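Local atomic coordinates of 1,4-dihydroxy-2-naphthoyl-CoA hydrolase (PDB entry 4K00), a protein that hydrolyses the thioester 1,4-dihydroxy-2-naphthoyl-CoA to 1,4-dihydroxy-2-naphthoate and coenzyme A, a step on the way to phylloquinone (vitamin K1). Residues 23-29 with 68-73; 76-82 with 96-102. One frame throughout, in Å; residues are numbered along the deposited sequence.

Overall arrangement
Interaction 2 lies within the sheet of the hotdog fold, pairing strands 77-86 and 91-100 as a hairpin, whereas interaction 1 brings the start of helix 26-43 against the loop that follows strand 57-68. Both are partly buried. In 76-82 with 96-102 regular backbone hydrogen bonds dominate, with apolar side chains on the buried face and mostly polar groups and a water on the other; in 23-29 with 68-73 apolar and aromatic contacts prevail, beside one direct backbone bond and a bridging water. The two meet where Phe29 packs on Leu78 and Ile98 and where Ala72 touches Leu78 and Gln100. Interaction 1 also reaches a second subunit; interaction 2 stays within its chain.

Interaction 1 (23-29 with 68-73); sequences VVYFNQF and FFAPAH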
loop_
_atom_site.group_PDB
_atom_site.type_symbol
_atom_site.label_atom_id
_atom_site.label_comp_id
_atom_site.label_asym_id
_atom_site.label_seq_id
_atom_site.Cartn_x
_atom_site.Cartn_y
_atom_site.Cartn_z
ATOM N N VAL A 23 -10.472 -9.199 7.450
ATOM C CA VAL A 23 -9.517 -8.989 8.547
ATOM C C VAL A 23 -8.302 -8.183 8.065
ATOM O O VAL A 23 -8.133 -7.956 6.865
ATOM C CB VAL A 23 -9.017 -10.333 9.145
ATOM C CG1 VAL A 23 -10.179 -11.186 9.648
ATOM C CG2 VAL A 23 -8.179 -11.106 8.135
ATOM N N VAL A 24 -7.465 -7.750 9.000
ATOM C CA VAL A 24 -6.213 -7.059 8.642
ATOM C C VAL A 24 -5.299 -7.986 7.829
ATOM O O VAL A 24 -5.034 -9.120 8.221
ATOM C CB VAL A 24 -5.468 -6.549 9.897
ATOM C CG1 VAL A 24 -4.085 -6.041 9.539
ATOM C CG2 VAL A 24 -6.273 -5.461 10.582
ATOM N N TYR A 25 -4.868 -7.497 6.668
ATOM C CA TYR A 25 -3.942 -8.210 5.780
ATOM C C TYR A 25 -2.574 -8.359 6.448
ATOM O O TYR A 25 -2.098 -7.432 7.109
ATOM C CB TYR A 25 -3.816 -7.408 4.476
ATOM C CG TYR A 25 -2.988 -8.018 3.379
ATOM C CD1 TYR A 25 -3.402 -9.162 2.711
ATOM C CD2 TYR A 25 -1.797 -7.415 2.974
ATOM C CE1 TYR A 25 -2.646 -9.701 1.675
ATOM C CE2 TYR A 25 -1.037 -7.949 1.945
ATOM C CZ TYR A 25 -1.462 -9.089 1.299
ATOM O OH TYR A 25 -0.707 -9.635 0.265
ATOM N N PHE A 26 -1.949 -9.523 6.270
ATOM C CA PHE A 26 -0.783 -9.897 7.069
ATOM C C PHE A 26 0.282 -8.804 7.012
ATOM O O PHE A 26 0.868 -8.446 8.021
ATOM C CB PHE A 26 -0.217 -11.242 6.608
ATOM C CG PHE A 26 0.644 -11.159 5.380
ATOM C CD1 PHE A 26 0.076 -11.067 4.118
ATOM C CD2 PHE A 26 2.024 -11.178 5.487
ATOM C CE1 PHE A 26 0.876 -10.979 2.997
ATOM C CE2 PHE A 26 2.824 -11.091 4.373
ATOM C CZ PHE A 26 2.246 -10.989 3.122
ATOM N N ASN A 27 0.493 -8.258 5.820
ATOM C CA ASN A 27 1.591 -7.342 5.545
ATOM C C ASN A 27 1.364 -5.993 6.198
ATOM O O ASN A 27 2.311 -5.249 6.466
ATOM C CB ASN A 27 1.691 -7.118 4.028
ATOM C CG ASN A 27 3.104 -6.901 3.565
ATOM O OD1 ASN A 27 4.061 -7.257 4.257
ATOM N ND2 ASN A 27 3.248 -6.334 2.385
ATOM N N GLN A 28 0.098 -5.666 6.437
ATOM C CA GLN A 28 -0.239 -4.415 7.120
ATOM C C GLN A 28 0.180 -4.402 8.598
ATOM O O GLN A 28 0.549 -3.353 9.115
ATOM C CB GLN A 28 -1.726 -4.072 6.958
ATOM C CG GLN A 28 -2.129 -3.727 5.532
ATOM C CD GLN A 28 -1.371 -2.534 4.996
ATOM O OE1 GLN A 28 -0.640 -2.655 4.023
ATOM N NE2 GLN A 28 -1.519 -1.385 5.641
ATOM N N PHE A 29 0.166 -5.550 9.270
ATOM C CA PHE A 29 0.733 -5.631 10.608
ATOM C C PHE A 29 2.221 -5.257 10.606
ATOM O O PHE A 29 2.694 -4.560 11.514
ATOM C CB PHE A 29 0.549 -7.033 11.208
ATOM C CG PHE A 29 -0.862 -7.335 11.664
ATOM C CD1 PHE A 29 -1.421 -6.672 12.742
ATOM C CD2 PHE A 29 -1.603 -8.334 11.047
ATOM C CE1 PHE A 29 -2.698 -6.977 13.189
ATOM C CE2 PHE A 29 -2.884 -8.644 11.488
ATOM C CZ PHE A 29 -3.431 -7.967 12.561
ATOM N N PHE A 68 1.602 -14.586 13.413
ATOM C CA PHE A 68 0.234 -14.131 13.627
ATOM C C PHE A 68 -0.509 -15.124 14.508
ATOM O O PHE A 68 -0.481 -16.332 14.259
ATOM C CB PHE A 68 -0.479 -13.949 12.285
ATOM C CG PHE A 68 0.253 -13.041 11.343
ATOM C CD1 PHE A 68 0.090 -11.668 11.413
ATOM C CD2 PHE A 68 1.144 -13.558 10.410
ATOM C CE1 PHE A 68 0.795 -10.834 10.559
ATOM C CE2 PHE A 68 1.849 -12.725 9.561
ATOM C CZ PHE A 68 1.665 -11.366 9.625
ATOM N N PHE A 69 -1.151 -14.601 15.553
ATOM C CA PHE A 69 -1.831 -15.418 16.535
ATOM C C PHE A 69 -3.351 -15.266 16.412
ATOM O O PHE A 69 -4.101 -16.213 16.634
ATOM C CB PHE A 69 -1.362 -15.032 17.946
ATOM C CG PHE A 69 0.124 -15.126 18.133
ATOM C CD1 PHE A 69 0.797 -16.296 17.832
ATOM C CD2 PHE A 69 0.850 -14.044 18.597
ATOM C CE1 PHE A 69 2.165 -16.388 17.991
ATOM C CE2 PHE A 69 2.219 -14.136 18.761
ATOM C CZ PHE A 69 2.875 -15.302 18.451
ATOM N N ALA A 70 -3.808 -14.066 16.072
ATOM C CA ALA A 70 -5.238 -13.785 16.027
ATOM C C ALA A 70 -5.495 -12.563 15.149
ATOM O O ALA A 70 -4.633 -11.688 15.046
ATOM C CB ALA A 70 -5.763 -13.551 17.431
ATOM N N PRO A 71 -6.672 -12.504 14.504
ATOM C CA PRO A 71 -6.953 -11.444 13.527
ATOM C C PRO A 71 -7.413 -10.152 14.175
ATOM O O PRO A 71 -7.812 -10.149 15.343
ATOM C CB PRO A 71 -8.072 -12.045 12.675
ATOM C CG PRO A 71 -8.802 -12.953 13.622
ATOM C CD PRO A 71 -7.750 -13.509 14.552
ATOM N N ALA A 72 -7.335 -9.060 13.423
ATOM C CA ALA A 72 -7.994 -7.817 13.785
ATOM C C ALA A 72 -8.916 -7.362 12.662
ATOM O O ALA A 72 -8.849 -7.871 11.545
ATOM C CB ALA A 72 -6.956 -6.747 14.094
ATOM N N HIS A 73 -9.791 -6.413 12.975
ATOM C CA HIS A 73 -10.810 -5.950 12.043
ATOM C C HIS A 73 -10.786 -4.430 11.949
ATOM O O HIS A 73 -10.223 -3.747 12.807
ATOM C CB HIS A 73 -12.203 -6.424 12.481
ATOM C CG HIS A 73 -12.315 -7.904 12.635
ATOM N ND1 HIS A 73 -11.951 -8.564 13.791
ATOM C CD2 HIS A 73 -12.767 -8.858 11.785
ATOM C CE1 HIS A 73 -12.155 -9.860 13.638
ATOM N NE2 HIS A 73 -12.648 -10.065 12.430
HETATM O O HOH W 1 -5.865 -9.976 10.684
#
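Val24 and Ala72 join the entry to the central helix of the hotdog fold, helix 26-43, to the loop between strands 57-68 and 77-86. Polar contacts here run through the backbone. Val24 N donates to Ala72 O over 2.9 Å, from above the carbonyl plane, and the same oxygen receives a CA-H...O contact from Val23. A water extends the link: it donates to Val24 O at 2.7 Å and accepts from Ala72 N. Apolar contacts surround this pairing. Val24 CG2, set beside its own backbone N by a chi1 of 171°, lies 3.8 Å from Ala72 CB, while Val23 CG1 touches both Pro71 CB and NE2 of the His73 imidazole. Val23 also lies close to Asp19, the predicted active-site residue, so the contact borders the probable catalytic region. The aromatic contacts lie further along 23-29, at Phe26 and Phe29. Phe29 and Phe68 meet obliquely, their planes 49° apart and their centroids 5.8 Å from each other, and the far end of the Phe29 ring presents its edge to Ala72 CB. A second subunit takes part as well, with its Leu61 packing on both Phe26 and Phe68 and its His34 ring meeting that of Phe26. Phe68 reaches the helix with the end of its ring: CZ comes within 3.6 Å of Phe26 CB and 3.4 Å of Phe26 O.

Interaction 2 (76-82 with 96-102); sequences DRLLVNL and YEISQAE
Tyr96 and Leu82 lie side by side and point the same way on one face of the antiparallel hairpin formed by strands 77-86 and 91-100, with Leu82 CD1 3.6 Å from Tyr96 CE2. Val80 CG1 crosses to the same ring at CD2, and Ile98 continues this apolar face toward Leu78. On the opposite face, Asn81 and Ser99 share a water that donates to Glu97 O; Asn81 ND2 gives it a hydrogen bond of 3.0 Å, while Asn81 OD1 is hydrogen-bonded to Thr8 OG1 in strand 6-12. The hydrogen-bonded pairs Leu79-Ser99 and Asn81-Glu97 hold the strands in register. Beyond them, Ala101 N donates to Arg77 O, and Ala101 CB rests over one face of the Arg77 guanidinium, whose edge faces the Glu102 carboxylate in a salt bridge modelled too short for its detail to be trusted. Gln100, bent at chi2 (-78°), swings its amide back to Asp76: NE2 donates to OD2 at 2.9 Å, in the amide plane but from above the carboxylate, the two planes 75° apart. Asp76 OD2 also accepts from His73 N. With a leucine in place of Gln100 the side-chain donor is gone, and the Asp76 carboxylate, left with His73 N, is likely to be freer to turn. Strand 6-12 pairs with 77-86, and 106-118 flanks 91-100. The apolar face lies against helix 26-43, where Val80 meets Ala36, Leu82 meets Trp40, and Tyr96 packs on Cys33 and Tyr37 while its hydroxyl bonds to Thr112 of strand 106-118.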
loop_
_atom_site.group_PDB
_atom_site.type_symbol
_atom_site.label_atom_id
_atom_site.label_comp_id
_atom_site.label_asym_id
_atom_site.label_seq_id
_atom_site.Cartn_x
_atom_site.Cartn_y
_atom_site.Cartn_z
ATOM N N ASP A 76 -10.676 -1.449 14.779
ATOM C CA ASP A 76 -10.026 -1.853 16.029
ATOM C C ASP A 76 -8.967 -0.826 16.395
ATOM O O ASP A 76 -8.340 -0.218 15.522
ATOM C CB ASP A 76 -9.368 -3.231 15.895
ATOM C CG ASP A 76 -10.370 -4.368 15.865
ATOM O OD1 ASP A 76 -11.579 -4.118 16.068
ATOM O OD2 ASP A 76 -9.942 -5.521 15.650
ATOM N N ARG A 77 -8.750 -0.647 17.689
ATOM C CA ARG A 77 -7.635 0.153 18.161
ATOM C C ARG A 77 -6.569 -0.765 18.745
ATOM O O ARG A 77 -6.838 -1.551 19.656
ATOM C CB ARG A 77 -8.108 1.154 19.206
ATOM C CG ARG A 77 -7.072 2.214 19.539
ATOM C CD ARG A 77 -7.689 3.367 20.318
ATOM N NE ARG A 77 -8.379 2.901 21.517
ATOM C CZ ARG A 77 -7.776 2.661 22.679
ATOM N NH1 ARG A 77 -6.466 2.849 22.800
ATOM N NH2 ARG A 77 -8.482 2.232 23.717
ATOM N N LEU A 78 -5.367 -0.672 18.197
ATOM C CA LEU A 78 -4.286 -1.606 18.513
ATOM C C LEU A 78 -3.154 -0.867 19.218
ATOM O O LEU A 78 -3.002 0.348 19.068
ATOM C CB LEU A 78 -3.758 -2.261 17.243
ATOM C CG LEU A 78 -4.786 -2.883 16.299
ATOM C CD1 LEU A 78 -4.061 -3.545 15.148
ATOM C CD2 LEU A 78 -5.677 -3.880 17.024
ATOM N N LEU A 79 -2.370 -1.606 19.996
ATOM C CA LEU A 79 -1.105 -1.112 20.527
ATOM C C LEU A 79 0.028 -1.919 19.912
ATOM O O LEU A 79 -0.032 -3.146 19.850
ATOM C CB LEU A 79 -1.081 -1.263 22.049
ATOM C CG LEU A 79 -2.197 -0.538 22.805
ATOM C CD1 LEU A 79 -2.149 -0.858 24.288
ATOM C CD2 LEU A 79 -2.094 0.959 22.572
ATOM N N VAL A 80 1.049 -1.221 19.435
ATOM C CA VAL A 80 2.290 -1.867 19.022
ATOM C C VAL A 80 3.373 -1.507 20.011
ATOM O O VAL A 80 3.776 -0.343 20.106
ATOM C CB VAL A 80 2.763 -1.404 17.636
ATOM C CG1 VAL A 80 3.988 -2.219 17.218
ATOM C CG2 VAL A 80 1.641 -1.520 16.614
ATOM N N ASN A 81 3.821 -2.503 20.768
ATOM C CA ASN A 81 4.844 -2.287 21.763
ATOM C C ASN A 81 6.185 -2.706 21.233
ATOM O O ASN A 81 6.353 -3.824 20.770
ATOM C CB ASN A 81 4.529 -3.053 23.048
ATOM C CG ASN A 81 3.613 -2.272 23.960
ATOM O OD1 ASN A 81 4.017 -1.265 24.547
ATOM N ND2 ASN A 81 2.376 -2.709 24.066
ATOM N N LEU A 82 7.129 -1.782 21.321
ATOM C CA LEU A 82 8.396 -1.888 20.631
ATOM C C LEU A 82 9.504 -1.861 21.679
ATOM O O LEU A 82 9.492 -1.032 22.591
ATOM C CB LEU A 82 8.556 -0.726 19.639
ATOM C CG LEU A 82 9.978 -0.369 19.197
ATOM C CD1 LEU A 82 10.535 -1.453 18.287
ATOM C CD2 LEU A 82 9.991 0.977 18.481
ATOM N N TYR A 96 8.646 -6.410 18.447
ATOM C CA TYR A 96 7.310 -5.820 18.492
ATOM C C TYR A 96 6.325 -6.835 19.024
ATOM O O TYR A 96 6.398 -8.013 18.683
ATOM C CB TYR A 96 6.839 -5.394 17.099
ATOM C CG TYR A 96 7.805 -4.582 16.264
ATOM C CD1 TYR A 96 8.786 -5.192 15.490
ATOM C CD2 TYR A 96 7.698 -3.199 16.210
ATOM C CE1 TYR A 96 9.651 -4.442 14.705
ATOM C CE2 TYR A 96 8.547 -2.442 15.419
ATOM C CZ TYR A 96 9.519 -3.066 14.664
ATOM O OH TYR A 96 10.366 -2.314 13.883
ATOM N N GLU A 97 5.387 -6.371 19.839
ATOM C CA GLU A 97 4.150 -7.111 20.080
ATOM C C GLU A 97 2.969 -6.242 19.714
ATOM O O GLU A 97 2.932 -5.069 20.089
ATOM C CB GLU A 97 4.008 -7.482 21.555
ATOM C CG GLU A 97 5.092 -8.384 22.097
ATOM C CD GLU A 97 4.682 -9.043 23.402
ATOM O OE1 GLU A 97 4.060 -8.365 24.242
ATOM O OE2 GLU A 97 4.959 -10.240 23.576
ATOM N N ILE A 98 2.012 -6.823 18.982
ATOM C CA ILE A 98 0.798 -6.108 18.591
ATOM C C ILE A 98 -0.395 -6.699 19.326
ATOM O O ILE A 98 -0.636 -7.911 19.279
ATOM C CB ILE A 98 0.543 -6.171 17.069
ATOM C CG1 ILE A 98 1.783 -5.714 16.305
ATOM C CG2 ILE A 98 -0.657 -5.305 16.692
ATOM C CD1 ILE A 98 1.675 -5.883 14.801
ATOM N N SER A 99 -1.136 -5.835 20.007
ATOM C CA SER A 99 -2.246 -6.277 20.823
ATOM C C SER A 99 -3.457 -5.375 20.613
ATOM O O SER A 99 -3.317 -4.231 20.169
ATOM C CB SER A 99 -1.844 -6.277 22.299
ATOM O OG SER A 99 -1.406 -4.983 22.687
ATOM N N GLN A 100 -4.636 -5.888 20.951
ATOM C CA GLN A 100 -5.832 -5.052 21.105
ATOM C C GLN A 100 -5.685 -4.137 22.311
ATOM O O GLN A 100 -5.273 -4.574 23.385
ATOM C CB GLN A 100 -7.066 -5.927 21.276
ATOM C CG GLN A 100 -7.399 -6.777 20.061
ATOM C CD GLN A 100 -8.075 -5.980 18.963
ATOM O OE1 GLN A 100 -8.366 -4.805 19.127
ATOM N NE2 GLN A 100 -8.313 -6.617 17.834
ATOM N N ALA A 101 -6.015 -2.864 22.138
ATOM C CA ALA A 101 -5.773 -1.887 23.183
ATOM C C ALA A 101 -6.608 -2.232 24.412
ATOM O O ALA A 101 -6.139 -2.107 25.536
ATOM C CB ALA A 101 -6.092 -0.480 22.694
ATOM N N GLU A 102 -7.840 -2.674 24.195
ATOM C CA GLU A 102 -8.804 -2.779 25.293
ATOM C C GLU A 102 -8.690 -4.122 26.010
ATOM O O GLU A 102 -8.632 -4.181 27.236
ATOM C CB GLU A 102 -10.227 -2.598 24.765
ATOM C CG GLU A 102 -10.435 -1.313 23.976
ATOM C CD GLU A 102 -10.641 -0.099 24.866
ATOM O OE1 GLU A 102 -11.065 -0.273 26.033
ATOM O OE2 GLU A 102 -10.380 1.033 24.396
HETATM O O HOH W 2 -9.044 -2.500 21.568
HETATM O O HOH W 3 1.288 -4.992 22.487
#